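Local atomic coordinates of cell shape-determining protein MreC (Streptococcus pneumoniae, PDB entry 2QF4), a protein that takes part in forming and maintaining cell shape, probably as part of the elongasome that synthesizes peripheral peptidoglycan. Residues T59-L64 / I161-N166. Residues are numbered along the deposited sequence; the frame is centred on the assembly and turned at random.
Sequences TIVNLL and IELVGN
Leu163 sets its CG opposite the carbonyl carbon and beside the backbone N (chi1 -60°), and with chi2 at 180° CD1 becomes the fully extended branch, reaching toward Thr59 while CD2 faces Val61. Val61 answers with CG2, the methyl that lies beside its own backbone N because CG1 takes the position trans to that nitrogen (chi1 171°). This is the interior of a closed six-stranded antiparallel barrel, one of two in this major periplasmic domain, which has the alpha-lytic protease fold. Strands 59-63 and 160-166 are not neighbours in the sheet: strands 46-54 and 40-43 separate them one way round the barrel, 24-27 and 6-16 the other. Their backbones share no hydrogen bond, and the closest CA atoms, those of Val61 and Leu163, stand 9.1 Å apart. What joins them is side-chain contact through the core, with a modest 121 Å² buried over both sides.

Leu163 fits its fork against two residues of the opposing strand. Its CD1 meets Thr59 end to end, methyl on methyl, whereas CD2 passes alongside Val61, the two side chains running in opposite directions. Thr59 OG1, 4.2 Å from Leu163 CD1, hydrogen-bonds to the carbonyl oxygen of Ala29, so the buried hydroxyl is satisfied. Ile161 also points inward, but its CG2 stays 4.9 Å from CG2 of Val61. Leu27 and Ala41, from strands 24-27 and 40-43, help fill in around the group: Leu163 and Ile161 touch Leu27, while Val61 and Ile161 touch Ala41. The two closest contacts are equally long: Leu163 CD1 lies 4.0 Å from Thr59 CG2, and Leu163 CD2 lies 4.0 Å from Val61 CG2.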
loop_
_atom_site.group_PDB
_atom_site.type_symbol
_atom_site.label_atom_id
_atom_site.label_comp_id
_atom_site.label_asym_id
_atom_site.label_seq_id
_atom_site.Cartn_x
_atom_site.Cartn_y
_atom_site.Cartn_z
ATOM N N THR A 59 -0.599 17.378 1.615
ATOM C CA THR A 59 -0.093 16.147 1.025
ATOM C C THR A 59 -1.265 15.435 0.350
ATOM O O THR A 59 -2.339 15.330 0.907
ATOM C CB THR A 59 0.480 15.198 2.108
ATOM O OG1 THR A 59 1.573 15.841 2.754
ATOM C CG2 THR A 59 0.999 13.886 1.530
ATOM N N ILE A 60 -1.055 14.948 -0.863
ATOM C CA ILE A 60 -2.045 14.136 -1.555
ATOM C C ILE A 60 -1.649 12.652 -1.421
ATOM O O ILE A 60 -0.477 12.273 -1.608
ATOM C CB ILE A 60 -2.180 14.496 -3.049
ATOM C CG1 ILE A 60 -2.481 16.002 -3.207
ATOM C CG2 ILE A 60 -3.278 13.616 -3.689
ATOM C CD1 ILE A 60 -2.681 16.439 -4.661
ATOM N N VAL A 61 -2.643 11.850 -1.079
ATOM C CA VAL A 61 -2.512 10.414 -0.894
ATOM C C VAL A 61 -3.313 9.702 -1.981
ATOM O O VAL A 61 -4.504 9.963 -2.147
ATOM C CB VAL A 61 -3.028 9.982 0.484
ATOM C CG1 VAL A 61 -3.097 8.440 0.620
ATOM C CG2 VAL A 61 -2.168 10.593 1.581
ATOM N N ASN A 62 -2.649 8.828 -2.740
ATOM C CA ASN A 62 -3.274 7.993 -3.748
ATOM C C ASN A 62 -3.781 6.732 -3.103
ATOM O O ASN A 62 -3.005 5.992 -2.483
ATOM C CB ASN A 62 -2.270 7.645 -4.813
ATOM C CG ASN A 62 -2.925 7.042 -6.007
ATOM O OD1 ASN A 62 -2.631 5.918 -6.368
ATOM N ND2 ASN A 62 -3.862 7.754 -6.589
ATOM N N LEU A 63 -5.080 6.496 -3.207
ATOM C CA LEU A 63 -5.653 5.370 -2.500
ATOM C C LEU A 63 -5.359 4.035 -3.209
ATOM O O LEU A 63 -5.183 3.960 -4.416
ATOM C CB LEU A 63 -7.169 5.565 -2.286
ATOM C CG LEU A 63 -7.533 6.774 -1.393
ATOM C CD1 LEU A 63 -9.062 6.914 -1.309
ATOM C CD2 LEU A 63 -6.989 6.620 0.020
ATOM N N LEU A 64 -5.447 2.964 -2.445
ATOM C CA LEU A 64 -5.213 1.622 -2.986
ATOM C C LEU A 64 -6.330 1.086 -3.859
ATOM O O LEU A 64 -6.156 0.065 -4.518
ATOM C CB LEU A 64 -5.007 0.620 -1.842
ATOM C CG LEU A 64 -3.761 0.782 -0.975
ATOM C CD1 LEU A 64 -3.698 -0.415 -0.001
ATOM C CD2 LEU A 64 -2.473 0.898 -1.787
ATOM N N ILE A 161 -5.511 10.638 8.832
ATOM C CA ILE A 161 -4.648 9.647 8.203
ATOM C C ILE A 161 -3.258 9.804 8.780
ATOM O O ILE A 161 -2.810 10.903 9.022
ATOM C CB ILE A 161 -4.624 9.873 6.685
ATOM C CG1 ILE A 161 -6.022 9.692 6.084
ATOM C CG2 ILE A 161 -3.595 8.993 5.982
ATOM C CD1 ILE A 161 -6.623 8.315 6.171
ATOM N N GLU A 162 -2.590 8.683 8.997
ATOM C CA GLU A 162 -1.212 8.692 9.434
ATOM C C GLU A 162 -0.264 8.366 8.290
ATOM O O GLU A 162 -0.371 7.335 7.654
ATOM C CB GLU A 162 -1.026 7.686 10.566
ATOM C CG GLU A 162 0.366 7.753 11.188
ATOM C CD GLU A 162 0.532 6.805 12.338
ATOM O OE1 GLU A 162 -0.452 6.500 13.029
ATOM O OE2 GLU A 162 1.655 6.393 12.597
ATOM N N LEU A 163 0.661 9.261 8.011
ATOM C CA LEU A 163 1.735 9.033 7.049
ATOM C C LEU A 163 2.903 8.405 7.793
ATOM O O LEU A 163 3.207 8.765 8.932
ATOM C CB LEU A 163 2.190 10.355 6.449
ATOM C CG LEU A 163 1.145 11.170 5.702
ATOM C CD1 LEU A 163 1.783 12.438 5.181
ATOM C CD2 LEU A 163 0.463 10.319 4.605
ATOM N N VAL A 164 3.568 7.443 7.143
ATOM C CA VAL A 164 4.660 6.674 7.782
ATOM C C VAL A 164 5.767 6.513 6.739
ATOM O O VAL A 164 5.539 6.067 5.615
ATOM C CB VAL A 164 4.180 5.285 8.255
ATOM C CG1 VAL A 164 5.295 4.498 8.975
ATOM C CG2 VAL A 164 2.957 5.373 9.198
ATOM N N GLY A 165 6.991 6.845 7.131
ATOM C CA GLY A 165 8.171 6.651 6.287
ATOM C C GLY A 165 9.320 6.040 7.074
ATOM O O GLY A 165 9.344 6.089 8.275
ATOM N N ASN A 166 10.266 5.438 6.375
ATOM C CA ASN A 166 11.450 4.879 6.992
ATOM C C ASN A 166 12.318 6.027 7.427
ATOM O O ASN A 166 12.541 6.934 6.656
ATOM C CB ASN A 166 12.195 4.025 5.945
ATOM C CG ASN A 166 13.156 3.056 6.551
ATOM O OD1 ASN A 166 13.905 3.390 7.466
ATOM N ND2 ASN A 166 13.198 1.870 6.001
#